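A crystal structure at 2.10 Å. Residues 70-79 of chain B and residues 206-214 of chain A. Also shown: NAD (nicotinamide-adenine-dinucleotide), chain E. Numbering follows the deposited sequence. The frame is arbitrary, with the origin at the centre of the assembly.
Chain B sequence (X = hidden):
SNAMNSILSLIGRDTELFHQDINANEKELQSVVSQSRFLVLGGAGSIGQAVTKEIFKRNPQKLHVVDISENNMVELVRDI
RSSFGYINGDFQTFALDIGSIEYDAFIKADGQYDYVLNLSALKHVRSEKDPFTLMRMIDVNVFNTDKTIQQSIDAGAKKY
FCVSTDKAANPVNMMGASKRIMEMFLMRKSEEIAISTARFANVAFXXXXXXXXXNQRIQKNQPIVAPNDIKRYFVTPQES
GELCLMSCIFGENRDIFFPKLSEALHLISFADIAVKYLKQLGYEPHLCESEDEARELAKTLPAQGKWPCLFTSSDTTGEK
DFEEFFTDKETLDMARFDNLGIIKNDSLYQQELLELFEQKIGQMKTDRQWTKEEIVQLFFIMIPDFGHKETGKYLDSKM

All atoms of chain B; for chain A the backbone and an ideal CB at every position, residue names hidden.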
# COMPACT_ATOMS: atom_id res chain seq x y z
N GLU B 70 -0.69 -0.18 -4.06
CA GLU B 70 -0.83 0.60 -5.28
C GLU B 70 0.31 1.63 -5.39
O GLU B 70 0.99 1.70 -6.42
CB GLU B 70 -2.21 1.28 -5.23
CG GLU B 70 -2.57 2.07 -6.45
CD GLU B 70 -3.74 3.01 -6.24
OE1 GLU B 70 -4.60 3.06 -7.14
OE2 GLU B 70 -3.80 3.72 -5.21
N ASN B 71 0.57 2.40 -4.32
CA ASN B 71 1.65 3.39 -4.34
C ASN B 71 3.05 2.82 -4.59
O ASN B 71 3.77 3.31 -5.44
CB ASN B 71 1.65 4.22 -3.06
CG ASN B 71 0.52 5.23 -3.02
OD1 ASN B 71 0.03 5.69 -4.05
ND2 ASN B 71 0.11 5.59 -1.83
N ASN B 72 3.47 1.80 -3.85
CA ASN B 72 4.82 1.31 -4.03
C ASN B 72 5.06 0.67 -5.42
O ASN B 72 6.18 0.71 -5.92
CB ASN B 72 5.25 0.41 -2.86
CG ASN B 72 5.38 1.20 -1.52
OD1 ASN B 72 5.44 2.41 -1.52
ND2 ASN B 72 5.42 0.48 -0.39
N MSE B 73 4.01 0.13 -6.04
CA MSE B 73 4.06 -0.41 -7.40
C MSE B 73 4.36 0.69 -8.42
O MSE B 73 5.25 0.56 -9.25
CB MSE B 73 2.72 -1.04 -7.75
CG MSE B 73 2.73 -1.81 -9.04
SE MSE B 73 3.76 -3.46 -8.88
CE MSE B 73 2.24 -4.49 -8.23
N VAL B 74 3.62 1.80 -8.32
CA VAL B 74 3.91 3.00 -9.07
C VAL B 74 5.39 3.37 -8.97
O VAL B 74 6.04 3.63 -9.99
CB VAL B 74 3.02 4.18 -8.58
CG1 VAL B 74 3.65 5.51 -8.85
CG2 VAL B 74 1.62 4.09 -9.20
N GLU B 75 5.93 3.40 -7.76
CA GLU B 75 7.34 3.73 -7.61
C GLU B 75 8.23 2.66 -8.29
O GLU B 75 9.24 3.00 -8.88
CB GLU B 75 7.74 3.84 -6.12
CG GLU B 75 9.30 3.95 -5.90
CD GLU B 75 9.99 4.95 -6.85
OE1 GLU B 75 9.31 5.89 -7.31
OE2 GLU B 75 11.21 4.79 -7.13
N LEU B 76 7.86 1.40 -8.15
CA LEU B 76 8.64 0.31 -8.76
C LEU B 76 8.79 0.62 -10.22
O LEU B 76 9.92 0.60 -10.77
CB LEU B 76 7.93 -1.04 -8.61
CG LEU B 76 8.47 -2.20 -9.48
CD1 LEU B 76 9.90 -2.62 -9.12
CD2 LEU B 76 7.56 -3.37 -9.40
N VAL B 77 7.66 0.95 -10.85
CA VAL B 77 7.62 1.22 -12.28
C VAL B 77 8.45 2.44 -12.62
O VAL B 77 9.37 2.38 -13.43
CB VAL B 77 6.18 1.36 -12.78
CG1 VAL B 77 6.16 1.83 -14.22
CG2 VAL B 77 5.44 0.00 -12.64
N ARG B 78 8.14 3.56 -11.99
CA ARG B 78 9.00 4.72 -12.14
C ARG B 78 10.47 4.32 -12.07
O ARG B 78 11.25 4.73 -12.91
CB ARG B 78 8.67 5.76 -11.07
CG ARG B 78 7.38 6.47 -11.34
CD ARG B 78 7.00 7.41 -10.22
NE ARG B 78 5.70 8.03 -10.47
CZ ARG B 78 5.02 8.76 -9.60
NH1 ARG B 78 5.48 8.96 -8.36
NH2 ARG B 78 3.85 9.28 -9.96
N ASP B 79 10.84 3.54 -11.06
CA ASP B 79 12.26 3.17 -10.84
C ASP B 79 12.75 2.38 -12.05
O ASP B 79 13.83 2.62 -12.53
CB ASP B 79 12.43 2.35 -9.51
CG ASP B 79 13.91 2.22 -9.04
OD1 ASP B 79 14.83 2.58 -9.77
OD2 ASP B 79 14.16 1.76 -7.91
N UNK A 206 2.33 13.97 -1.24
CA UNK A 206 1.56 12.79 -0.88
C UNK A 206 2.14 11.57 -1.62
O UNK A 206 2.69 11.67 -2.73
CB UNK A 206 0.08 12.99 -1.21
N UNK A 207 2.08 10.44 -0.94
CA UNK A 207 2.57 9.16 -1.43
C UNK A 207 2.03 8.86 -2.82
O UNK A 207 0.86 9.08 -3.10
CB UNK A 207 2.19 8.04 -0.46
N UNK A 208 2.87 8.33 -3.70
CA UNK A 208 2.46 8.04 -5.05
C UNK A 208 2.40 9.23 -6.02
O UNK A 208 2.24 9.02 -7.21
CB UNK A 208 1.08 7.38 -4.99
N UNK A 209 2.49 10.46 -5.53
CA UNK A 209 2.40 11.66 -6.36
C UNK A 209 3.71 11.90 -7.11
O UNK A 209 4.77 11.39 -6.72
CB UNK A 209 2.05 12.88 -5.50
N UNK A 210 3.64 12.69 -8.16
CA UNK A 210 4.82 13.13 -8.88
C UNK A 210 5.86 13.74 -7.95
O UNK A 210 7.04 13.48 -8.07
CB UNK A 210 4.43 14.14 -9.96
N UNK A 211 5.41 14.56 -7.01
CA UNK A 211 6.31 15.21 -6.08
C UNK A 211 7.00 14.18 -5.20
O UNK A 211 8.18 14.29 -4.94
CB UNK A 211 5.55 16.23 -5.22
N UNK A 212 6.26 13.19 -4.74
CA UNK A 212 6.84 12.12 -3.96
C UNK A 212 7.88 11.42 -4.83
O UNK A 212 8.93 11.02 -4.35
CB UNK A 212 5.77 11.14 -3.47
N UNK A 213 7.55 11.26 -6.10
CA UNK A 213 8.51 10.78 -7.08
C UNK A 213 9.83 11.58 -7.11
O UNK A 213 10.90 10.98 -7.25
CB UNK A 213 7.86 10.81 -8.47
N UNK A 214 9.77 12.91 -6.96
CA UNK A 214 11.01 13.72 -7.00
C UNK A 214 11.96 13.25 -5.92
O UNK A 214 13.15 13.05 -6.20
CB UNK A 214 10.71 15.21 -6.82
PA NAD E . -2.85 7.25 -0.16
O1A NAD E . -2.52 6.28 -1.24
O2A NAD E . -1.60 7.83 0.42
O5B NAD E . -3.42 6.51 1.13
C5B NAD E . -4.54 5.63 0.92
C4B NAD E . -4.45 4.67 2.10
O4B NAD E . -5.50 3.72 2.11
C3B NAD E . -3.10 3.87 2.05
O3B NAD E . -2.39 3.98 3.26
C2B NAD E . -3.58 2.43 1.76
O2B NAD E . -2.68 1.42 2.21
C1B NAD E . -4.94 2.50 2.50
N9A NAD E . -5.82 1.44 2.05
C8A NAD E . -6.19 1.17 0.79
N7A NAD E . -6.95 0.12 0.73
C5A NAD E . -7.16 -0.28 2.02
C6A NAD E . -7.86 -1.33 2.61
N6A NAD E . -8.60 -2.14 1.78
N1A NAD E . -7.84 -1.48 3.93
C2A NAD E . -7.13 -0.67 4.70
N3A NAD E . -6.44 0.31 4.18
C4A NAD E . -6.43 0.53 2.88
O3 NAD E . -3.89 8.34 -0.74
PN NAD E . -3.96 9.81 -0.05
O1N NAD E . -3.09 10.79 -0.82
O2N NAD E . -3.77 9.93 1.41
O5D NAD E . -5.47 10.24 -0.55
C5D NAD E . -6.48 9.66 0.26
C4D NAD E . -7.86 10.06 -0.29
O4D NAD E . -7.86 11.48 -0.64
C3D NAD E . -8.14 9.30 -1.60
O3D NAD E . -9.55 9.10 -1.84
C2D NAD E . -7.67 10.30 -2.68
O2D NAD E . -8.31 10.09 -3.95
C1D NAD E . -8.11 11.63 -2.07
N1N NAD E . -7.40 12.78 -2.64
C2N NAD E . -6.07 12.84 -2.50
C3N NAD E . -5.35 13.90 -3.00
C7N NAD E . -3.88 13.97 -2.88
O7N NAD E . -3.33 14.92 -3.43
N7N NAD E . -3.16 13.04 -2.25
C4N NAD E . -6.03 14.95 -3.67
C5N NAD E . -7.41 14.86 -3.77
C6N NAD E . -8.08 13.75 -3.25

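At position 206 the CA-to-CB bond runs sideways to the helix of chain B, and nothing of that helix lies within 5.5 Å of the ideal CB. The nicotinamide end of NAD is closer, with its amide nitrogen N7N on that side, so a small polar residue able to accept a hydrogen bond would fit, although chain B sets no demand. The residue is Ser206(A), whose OG accepts from NAD N7N at 3.0 Å.

Position 207 also projects sideways, but its ideal CB is 3.5 Å from Asn71(B) ND2, and the amide of Asn72(B) lies farther along the same side. A short polar side chain, such as Asp, Asn, Ser or Thr, would suit these amides. Asp207(A) is found, with chi1 in the t well, and the end of its side chain comes nearer to the helix than its CB direction suggests. Its OD2 lies 3.2 Å from Asn71(B) ND2, an amide nitrogen already donating to NAD O1A at 2.8 Å. A water also bridges the chains, its oxygen 2.6 Å from Asp207(A) OD2 and 2.6 Å from Asn72(B) OD1.

Position 208 is the most constrained. With phi/psi of 79/-12, a CB would be jammed against the carbonyl oxygen of the preceding residue, and the ideal CB would also lie 2.2 Å from Asn71(B) OD1. Both arguments call for glycine, and Gly208(A) is present, in the type II turn spanning 206 to 209. Without a side chain, its CA can approach Asn71(B) OD1 to 3.5 Å. Its carbonyl oxygen accepts a weak hydrogen bond from Arg78(B) NH2, 3.2 Å from Gly208(A) O.

At 209 the CB points away from chain B, and the backbone leads into a helix starting at 210. Ser, Thr, Asp or Asn would suit this N-cap position. Ser209(A) caps the helix through OG, which accepts from the backbone N of residue 212 at 3.0 Å and donates to Ser206(A) O at 2.7 Å. Chain B engages its backbone instead: Arg78(B) NH1 donates to Ser209(A) O at 3.0 Å, with the oxygen at the edge of the guanidinium, near its plane.

Position 210 points away, with its ideal CB 4.9 Å from Arg78(B) NH2, leaving room for many side chains. Leu210(A) turns its end nearer, placing CD2 4.5 Å from Arg78(B) NH2. Position 211 faces away and is unconstrained by chain B; it is Leu211(A).

Position 212 points sideways, its ideal CB 5.4 Å from Arg78(B) NH1, and tolerates various residues. In His212(A) the imidazole comes nearer to the helix, but its CD2 remains 5.0 Å from Arg78(B) NH1.

Position 213 points toward chain B, where the ideal CB would lie 3.0 Å from Arg78(B) NH1 and 2.8 Å from the carbonyl oxygen of residue 210. Glycine is favoured, and Gly213(A) lets its CA sit 3.8 Å from Arg78(B) NH1. Position 214 points away and is open to many residues as far as chain B is concerned; it is Phe214(A).

Chain A, residues 206-214: SDGSLLHGF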
# COMPACT_ATOMS: atom_id res chain seq x y z
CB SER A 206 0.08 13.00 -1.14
OG SER A 206 -0.21 13.09 -2.50
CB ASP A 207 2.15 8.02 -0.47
CG ASP A 207 3.02 6.76 -0.61
OD1 ASP A 207 4.06 6.80 -1.33
OD2 ASP A 207 2.69 5.72 0.03
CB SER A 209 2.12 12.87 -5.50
OG SER A 209 3.29 13.31 -4.77
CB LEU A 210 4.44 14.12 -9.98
CG LEU A 210 4.45 13.66 -11.43
CD1 LEU A 210 4.27 14.91 -12.36
CD2 LEU A 210 5.77 12.91 -11.78
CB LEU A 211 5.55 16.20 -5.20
CG LEU A 211 5.64 17.67 -5.61
CD1 LEU A 211 5.04 17.96 -7.02
CD2 LEU A 211 4.95 18.50 -4.55
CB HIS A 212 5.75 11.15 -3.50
CG HIS A 212 6.29 9.89 -2.94
ND1 HIS A 212 6.65 9.76 -1.62
CD2 HIS A 212 6.55 8.69 -3.53
CE1 HIS A 212 7.10 8.53 -1.41
NE2 HIS A 212 7.05 7.87 -2.55
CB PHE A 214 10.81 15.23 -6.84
CG PHE A 214 9.93 15.87 -7.87
CD1 PHE A 214 9.63 15.26 -9.06
CD2 PHE A 214 9.42 17.14 -7.63
CE1 PHE A 214 8.82 15.90 -9.99
CE2 PHE A 214 8.61 17.78 -8.57
CZ PHE A 214 8.30 17.15 -9.74
O HOH W 1 4.26 3.67 0.39
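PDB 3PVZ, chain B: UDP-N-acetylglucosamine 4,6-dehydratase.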